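Local atomic coordinates of acyl-coenzyme A oxidase 3 (PDB entry 5YS9), a protein that oxidizes acyl-CoA substrates to (2E)-enoyl-CoA with FAD as cofactor, passing the electrons to oxygen to form hydrogen peroxide in peroxisomal fatty acid beta-oxidation. Residues G395-S407 / S472-V486. Sequence-based numbering, arbitrary orientation.
Sequences GKAIVDLKELFAS and SCLGHRKGKPLGSSV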
ATOM      1  N   GLY A 395      37.632 -15.479  16.465  1.00 73.47           N
ATOM      2  CA  GLY A 395      37.474 -14.487  15.403  1.00 73.91           C
ATOM      3  C   GLY A 395      36.447 -14.842  14.335  1.00 71.56           C
ATOM      4  O   GLY A 395      35.662 -13.983  13.953  1.00 73.40           O
ATOM      5  N   LYS A 396      36.460 -16.095  13.859  1.00 65.46           N
ATOM      6  CA  LYS A 396      35.440 -16.593  12.926  1.00 69.38           C
ATOM      7  C   LYS A 396      34.022 -16.604  13.525  1.00 60.27           C
ATOM      8  O   LYS A 396      33.069 -16.289  12.841  1.00 56.11           O
ATOM      9  CB  LYS A 396      35.759 -18.000  12.388  1.00 74.79           C
ATOM     10  CG  LYS A 396      36.042 -18.062  10.885  1.00 85.07           C
ATOM     11  CD  LYS A 396      37.538 -17.908  10.554  1.00 92.51           C
ATOM     12  CE  LYS A 396      37.933 -18.658   9.279  1.00 92.18           C
ATOM     13  NZ  LYS A 396      37.685 -20.129   9.359  1.00 94.35           N
ATOM     14  N   ALA A 397      33.917 -17.003  14.789  1.00 52.10           N
ATOM     15  CA  ALA A 397      32.655 -17.102  15.487  1.00 55.55           C
ATOM     16  C   ALA A 397      32.091 -15.726  15.715  1.00 57.85           C
ATOM     17  O   ALA A 397      30.883 -15.546  15.644  1.00 61.79           O
ATOM     18  CB  ALA A 397      32.807 -17.834  16.823  1.00 52.61           C
ATOM     19  N   ILE A 398      32.973 -14.775  16.002  1.00 56.30           N
ATOM     20  CA  ILE A 398      32.598 -13.386  16.159  1.00 59.36           C
ATOM     21  C   ILE A 398      32.131 -12.761  14.831  1.00 58.62           C
ATOM     22  O   ILE A 398      31.111 -12.056  14.835  1.00 54.50           O
ATOM     23  CB  ILE A 398      33.757 -12.565  16.793  1.00 65.55           C
ATOM     24  CG1 ILE A 398      33.963 -12.996  18.256  1.00 72.79           C
ATOM     25  CG2 ILE A 398      33.507 -11.058  16.714  1.00 63.46           C
ATOM     26  CD1 ILE A 398      32.724 -12.905  19.139  1.00 76.99           C
ATOM     27  N   VAL A 399      32.865 -12.982  13.728  1.00 51.54           N
ATOM     28  CA  VAL A 399      32.442 -12.429  12.437  1.00 52.76           C
ATOM     29  C   VAL A 399      31.196 -13.136  11.906  1.00 53.03           C
ATOM     30  O   VAL A 399      30.427 -12.535  11.165  1.00 50.80           O
ATOM     31  CB  VAL A 399      33.505 -12.445  11.308  1.00 49.71           C
ATOM     32  CG1 VAL A 399      34.617 -11.459  11.596  1.00 47.78           C
ATOM     33  CG2 VAL A 399      34.022 -13.849  11.072  1.00 53.82           C
ATOM     34  N   ASP A 400      31.030 -14.416  12.238  1.00 53.92           N
ATOM     35  CA  ASP A 400      29.789 -15.113  11.921  1.00 54.79           C
ATOM     36  C   ASP A 400      28.635 -14.395  12.608  1.00 54.93           C
ATOM     37  O   ASP A 400      27.666 -14.019  11.959  1.00 50.13           O
ATOM     38  CB  ASP A 400      29.867 -16.597  12.295  1.00 56.16           C
ATOM     39  CG  ASP A 400      30.677 -17.418  11.281  1.00 56.45           C
ATOM     40  OD1 ASP A 400      31.210 -16.795  10.339  1.00 52.71           O
ATOM     41  OD2 ASP A 400      30.767 -18.670  11.412  1.00 54.92           O
ATOM     42  N   LEU A 401      28.787 -14.141  13.901  1.00 57.89           N
ATOM     43  CA  LEU A 401      27.829 -13.331  14.632  1.00 60.90           C
ATOM     44  C   LEU A 401      27.672 -11.883  14.076  1.00 57.98           C
ATOM     45  O   LEU A 401      26.542 -11.408  13.860  1.00 49.13           O
ATOM     46  CB  LEU A 401      28.170 -13.308  16.126  1.00 64.26           C
ATOM     47  CG  LEU A 401      26.914 -13.140  16.992  1.00 72.66           C
ATOM     48  CD1 LEU A 401      26.222 -14.497  17.076  1.00 77.79           C
ATOM     49  CD2 LEU A 401      27.200 -12.564  18.385  1.00 72.00           C
ATOM     50  N   LYS A 402      28.777 -11.188  13.835  1.00 56.18           N
ATOM     51  CA  LYS A 402      28.677  -9.852  13.245  1.00 60.44           C
ATOM     52  C   LYS A 402      27.841  -9.903  11.937  1.00 55.75           C
ATOM     53  O   LYS A 402      26.928  -9.104  11.769  1.00 52.58           O
ATOM     54  CB  LYS A 402      30.058  -9.183  13.043  1.00 68.80           C
ATOM     55  CG  LYS A 402      30.691  -8.585  14.315  1.00 82.31           C
ATOM     56  CD  LYS A 402      30.218  -7.149  14.595  1.00 94.47           C
ATOM     57  CE  LYS A 402      30.770  -6.549  15.890  1.00 93.98           C
ATOM     58  NZ  LYS A 402      29.899  -6.846  17.067  1.00 91.15           N
ATOM     59  N   GLU A 403      28.102 -10.864  11.051  1.00 52.95           N
ATOM     60  CA  GLU A 403      27.465 -10.858   9.738  1.00 52.68           C
ATOM     61  C   GLU A 403      26.003 -11.283   9.802  1.00 48.08           C
ATOM     62  O   GLU A 403      25.185 -10.801   9.026  1.00 35.23           O
ATOM     63  CB  GLU A 403      28.269 -11.664   8.712  1.00 55.50           C
ATOM     64  CG  GLU A 403      29.686 -11.127   8.437  1.00 55.44           C
ATOM     65  CD  GLU A 403      29.774  -9.785   7.703  1.00 58.20           C
ATOM     66  OE1 GLU A 403      28.735  -9.169   7.359  1.00 54.58           O
ATOM     67  OE2 GLU A 403      30.925  -9.337   7.477  1.00 53.64           O
ATOM     68  N   LEU A 404      25.697 -12.145  10.773  1.00 55.07           N
ATOM     69  CA  LEU A 404      24.322 -12.400  11.222  1.00 50.01           C
ATOM     70  C   LEU A 404      23.575 -11.125  11.653  1.00 47.42           C
ATOM     71  O   LEU A 404      22.503 -10.959  11.142  1.00 43.43           O
ATOM     72  CB  LEU A 404      24.240 -13.472  12.305  1.00 56.95           C
ATOM     73  CG  LEU A 404      23.664 -14.844  11.929  1.00 65.90           C
ATOM     74  CD1 LEU A 404      22.159 -14.790  11.718  1.00 63.90           C
ATOM     75  CD2 LEU A 404      24.335 -15.430  10.693  1.00 71.34           C
ATOM     76  N   PHE A 405      24.138 -10.280  12.483  1.00 47.94           N
ATOM     77  CA  PHE A 405      23.437  -9.084  12.823  1.00 54.12           C
ATOM     78  C   PHE A 405      23.229  -8.272  11.546  1.00 48.13           C
ATOM     79  O   PHE A 405      22.143  -7.798  11.284  1.00 45.74           O
ATOM     80  CB  PHE A 405      24.240  -8.307  13.862  1.00 70.34           C
ATOM     81  CG  PHE A 405      23.547  -7.087  14.368  1.00 85.12           C
ATOM     82  CD1 PHE A 405      22.243  -7.154  14.816  1.00 94.99           C
ATOM     83  CD2 PHE A 405      24.192  -5.871  14.384  1.00 98.51           C
ATOM     84  CE1 PHE A 405      21.597  -6.027  15.275  1.00 98.77           C
ATOM     85  CE2 PHE A 405      23.556  -4.741  14.845  1.00 92.04           C
ATOM     86  CZ  PHE A 405      22.256  -4.819  15.291  1.00 92.52           C
ATOM     87  N   ALA A 406      24.255  -8.170  10.721  1.00 43.77           N
ATOM     88  CA  ALA A 406      24.174  -7.359   9.517  1.00 41.45           C
ATOM     89  C   ALA A 406      23.149  -7.827   8.493  1.00 41.21           C
ATOM     90  O   ALA A 406      22.421  -7.037   7.933  1.00 42.16           O
ATOM     91  CB  ALA A 406      25.542  -7.255   8.877  1.00 39.37           C
ATOM     92  N   SER A 407      23.109  -9.127   8.264  1.00 42.39           N
ATOM     93  CA  SER A 407      22.189  -9.760   7.342  1.00 39.92           C
ATOM     94  C   SER A 407      20.771  -9.619   7.840  1.00 39.99           C
ATOM     95  O   SER A 407      19.826  -9.654   7.091  1.00 38.00           O
ATOM     96  CB  SER A 407      22.553 -11.218   7.187  1.00 40.79           C
ATOM     97  OG  SER A 407      23.082 -11.435   5.908  1.00 51.55           O
ATOM     98  N   SER A 472      32.771  -5.096   4.511  1.00 41.70           N
ATOM     99  CA  SER A 472      33.127  -6.529   4.630  1.00 43.64           C
ATOM    100  C   SER A 472      34.011  -7.024   3.459  1.00 46.26           C
ATOM    101  O   SER A 472      34.974  -7.738   3.684  1.00 44.34           O
ATOM    102  CB  SER A 472      31.878  -7.395   4.736  1.00 41.64           C
ATOM    103  OG  SER A 472      31.367  -7.320   6.045  1.00 42.26           O
ATOM    104  N   CYS A 473      33.639  -6.631   2.235  1.00 44.13           N
ATOM    105  CA  CYS A 473      34.343  -6.970   1.012  1.00 42.46           C
ATOM    106  C   CYS A 473      35.741  -6.356   1.012  1.00 46.36           C
ATOM    107  O   CYS A 473      36.689  -7.063   0.774  1.00 42.67           O
ATOM    108  CB  CYS A 473      33.562  -6.466  -0.184  1.00 41.78           C
ATOM    109  SG  CYS A 473      34.245  -6.700  -1.864  1.00 42.96           S
ATOM    110  N   LEU A 474      35.855  -5.058   1.302  1.00 50.18           N
ATOM    111  CA  LEU A 474      37.163  -4.355   1.421  1.00 47.84           C
ATOM    112  C   LEU A 474      38.058  -4.920   2.543  1.00 45.03           C
ATOM    113  O   LEU A 474      39.231  -5.165   2.310  1.00 41.70           O
ATOM    114  CB  LEU A 474      36.949  -2.849   1.622  1.00 49.72           C
ATOM    115  CG  LEU A 474      38.153  -1.908   1.545  1.00 53.76           C
ATOM    116  CD1 LEU A 474      38.993  -2.028   0.260  1.00 52.92           C
ATOM    117  CD2 LEU A 474      37.626  -0.495   1.669  1.00 52.72           C
ATOM    118  N   GLY A 475      37.505  -5.176   3.733  1.00 41.80           N
ATOM    119  CA  GLY A 475      38.260  -5.862   4.790  1.00 38.71           C
ATOM    120  C   GLY A 475      38.730  -7.275   4.417  1.00 39.93           C
ATOM    121  O   GLY A 475      39.770  -7.716   4.896  1.00 42.77           O
ATOM    122  N   HIS A 476      37.986  -7.983   3.588  1.00 37.05           N
ATOM    123  CA  HIS A 476      38.444  -9.255   3.070  1.00 39.37           C
ATOM    124  C   HIS A 476      39.673  -9.128   2.171  1.00 41.01           C
ATOM    125  O   HIS A 476      40.593  -9.917   2.248  1.00 36.58           O
ATOM    126  CB  HIS A 476      37.314  -9.952   2.327  1.00 40.02           C
ATOM    127  CG  HIS A 476      37.676 -11.300   1.799  1.00 39.30           C
ATOM    128  ND1 HIS A 476      38.003 -12.354   2.615  1.00 39.88           N
ATOM    129  CD2 HIS A 476      37.766 -11.764   0.535  1.00 43.27           C
ATOM    130  CE1 HIS A 476      38.285 -13.407   1.878  1.00 40.41           C
ATOM    131  NE2 HIS A 476      38.146 -13.076   0.613  1.00 42.19           N
ATOM    132  N   ARG A 477      39.670  -8.112   1.326  1.00 42.28           N
ATOM    133  CA  ARG A 477      40.737  -7.859   0.377  1.00 44.06           C
ATOM    134  C   ARG A 477      42.025  -7.540   1.104  1.00 47.37           C
ATOM    135  O   ARG A 477      43.105  -7.727   0.580  1.00 44.73           O
ATOM    136  CB  ARG A 477      40.367  -6.720  -0.556  1.00 42.29           C
ATOM    137  CG  ARG A 477      39.082  -6.928  -1.316  1.00 41.40           C
ATOM    138  CD  ARG A 477      38.996  -5.920  -2.428  1.00 43.40           C
ATOM    139  NE  ARG A 477      37.853  -6.128  -3.286  1.00 45.10           N
ATOM    140  CZ  ARG A 477      37.412  -5.237  -4.158  1.00 42.31           C
ATOM    141  NH1 ARG A 477      38.018  -4.081  -4.283  1.00 42.87           N
ATOM    142  NH2 ARG A 477      36.362  -5.505  -4.901  1.00 43.37           N
ATOM    143  N   LYS A 478      41.880  -7.015   2.309  1.00 49.99           N
ATOM    144  CA  LYS A 478      42.995  -6.663   3.162  1.00 48.86           C
ATOM    145  C   LYS A 478      43.367  -7.805   4.085  1.00 50.15           C
ATOM    146  O   LYS A 478      44.172  -7.640   4.981  1.00 47.27           O
ATOM    147  CB  LYS A 478      42.683  -5.409   3.961  1.00 48.72           C
ATOM    148  CG  LYS A 478      42.624  -4.169   3.097  1.00 51.01           C
ATOM    149  CD  LYS A 478      42.265  -2.924   3.880  1.00 53.43           C
ATOM    150  CE  LYS A 478      41.720  -1.854   2.958  1.00 52.72           C
ATOM    151  NZ  LYS A 478      41.664  -0.524   3.615  1.00 55.37           N
ATOM    152  N   GLY A 479      42.743  -8.955   3.880  1.00 44.96           N
ATOM    153  CA  GLY A 479      43.123 -10.137   4.582  1.00 43.31           C
ATOM    154  C   GLY A 479      42.263 -10.524   5.760  1.00 47.98           C
ATOM    155  O   GLY A 479      42.564 -11.532   6.369  1.00 47.28           O
ATOM    156  N   LYS A 480      41.199  -9.781   6.106  1.00 52.60           N
ATOM    157  CA  LYS A 480      40.281 -10.254   7.199  1.00 55.45           C
ATOM    158  C   LYS A 480      39.383 -11.432   6.730  1.00 50.48           C
ATOM    159  O   LYS A 480      39.019 -11.506   5.554  1.00 49.00           O
ATOM    160  CB  LYS A 480      39.419  -9.124   7.798  1.00 57.84           C
ATOM    161  CG  LYS A 480      40.154  -8.257   8.801  1.00 60.52           C
ATOM    162  CD  LYS A 480      39.282  -7.118   9.302  1.00 66.11           C
ATOM    163  CE  LYS A 480      40.072  -6.154  10.184  1.00 68.08           C
ATOM    164  NZ  LYS A 480      39.761  -4.758   9.769  1.00 68.94           N
ATOM    165  N   PRO A 481      39.070 -12.383   7.635  1.00 53.22           N
ATOM    166  CA  PRO A 481      38.130 -13.466   7.280  1.00 53.20           C
ATOM    167  C   PRO A 481      36.667 -12.976   7.121  1.00 49.00           C
ATOM    168  O   PRO A 481      36.276 -11.990   7.751  1.00 46.70           O
ATOM    169  CB  PRO A 481      38.270 -14.447   8.453  1.00 56.50           C
ATOM    170  CG  PRO A 481      38.660 -13.574   9.607  1.00 58.80           C
ATOM    171  CD  PRO A 481      39.554 -12.516   9.026  1.00 56.82           C
ATOM    172  N   LEU A 482      35.910 -13.636   6.244  1.00 46.91           N
ATOM    173  CA  LEU A 482      34.506 -13.311   6.003  1.00 46.16           C
ATOM    174  C   LEU A 482      33.590 -14.145   6.875  1.00 48.86           C
ATOM    175  O   LEU A 482      33.746 -15.377   6.968  1.00 49.87           O
ATOM    176  CB  LEU A 482      34.106 -13.559   4.553  1.00 45.04           C
ATOM    177  CG  LEU A 482      34.674 -12.600   3.505  1.00 45.54           C
ATOM    178  CD1 LEU A 482      34.443 -13.189   2.122  1.00 47.78           C
ATOM    179  CD2 LEU A 482      34.057 -11.206   3.592  1.00 46.93           C
ATOM    180  N   GLY A 483      32.582 -13.483   7.452  1.00 48.85           N
ATOM    181  CA  GLY A 483      31.526 -14.189   8.163  1.00 46.96           C
ATOM    182  C   GLY A 483      30.781 -15.121   7.236  1.00 44.98           C
ATOM    183  O   GLY A 483      30.690 -14.892   6.019  1.00 47.17           O
ATOM    184  N   SER A 484      30.278 -16.191   7.830  1.00 46.75           N
ATOM    185  CA  SER A 484      29.530 -17.225   7.143  1.00 49.00           C
ATOM    186  C   SER A 484      28.469 -16.656   6.169  1.00 52.13           C
ATOM    187  O   SER A 484      28.314 -17.161   5.051  1.00 51.35           O
ATOM    188  CB  SER A 484      28.876 -18.121   8.196  1.00 49.97           C
ATOM    189  OG  SER A 484      27.906 -18.967   7.613  1.00 58.27           O
ATOM    190  N   SER A 485      27.771 -15.594   6.583  1.00 49.12           N
ATOM    191  CA  SER A 485      26.689 -15.016   5.770  1.00 51.27           C
ATOM    192  C   SER A 485      27.110 -14.341   4.466  1.00 46.17           C
ATOM    193  O   SER A 485      26.296 -14.147   3.603  1.00 46.01           O
ATOM    194  CB  SER A 485      25.858 -14.020   6.599  1.00 56.38           C
ATOM    195  OG  SER A 485      25.185 -14.679   7.641  1.00 50.55           O
ATOM    196  N   VAL A 486      28.375 -13.984   4.324  1.00 49.69           N
ATOM    197  CA  VAL A 486      28.882 -13.346   3.114  1.00 44.69           C
ATOM    198  C   VAL A 486      30.104 -14.063   2.561  1.00 44.23           C
ATOM    199  O   VAL A 486      30.898 -13.440   1.856  1.00 45.71           O
ATOM    200  CB  VAL A 486      29.212 -11.852   3.390  1.00 46.68           C
ATOM    201  CG1 VAL A 486      27.946 -11.070   3.727  1.00 45.87           C
ATOM    202  CG2 VAL A 486      30.237 -11.691   4.510  1.00 45.78           C
TER
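E403 reaches from helix 391-428 across to S472, near the end of helix 458-477, and on the way packs over the chain at G483. Its CG stands anti to the carbonyl carbon (chi1 -62°), 3.6 Å from G483 CA, and a bend at chi2 (-69°) turns the carboxylate toward S472. There the S472 hydroxyl donates to the syn lone pair of OE2 (OG to OE2 2.5 Å), while V486 crosses E403 at about a right angle and sets CG2 3.7 Å from CD. With an alanine here, the S472 hydroxyl would probably lose this acceptor and a gap would open beside G483 and V486. G483 comes so close to the helix that a side chain on it would collide with E403 CG and V399 O. One residue on, S484 N donates to D400 OD1 (2.7 Å, 159°), approaching from above the carboxylate plane. S485 turns inward, its CB 4.0 Å from E403 CB and its OG 3.3 Å from L404 CD2; nearby S407 OG is hydrogen-bonded to H557. Beyond S472, a Schellman motif with G479 at C-prime ends helix 458-477, and the connection that follows packs back against helix 391-428 of the all-helical C-alpha1 domain of acyl-CoA oxidases.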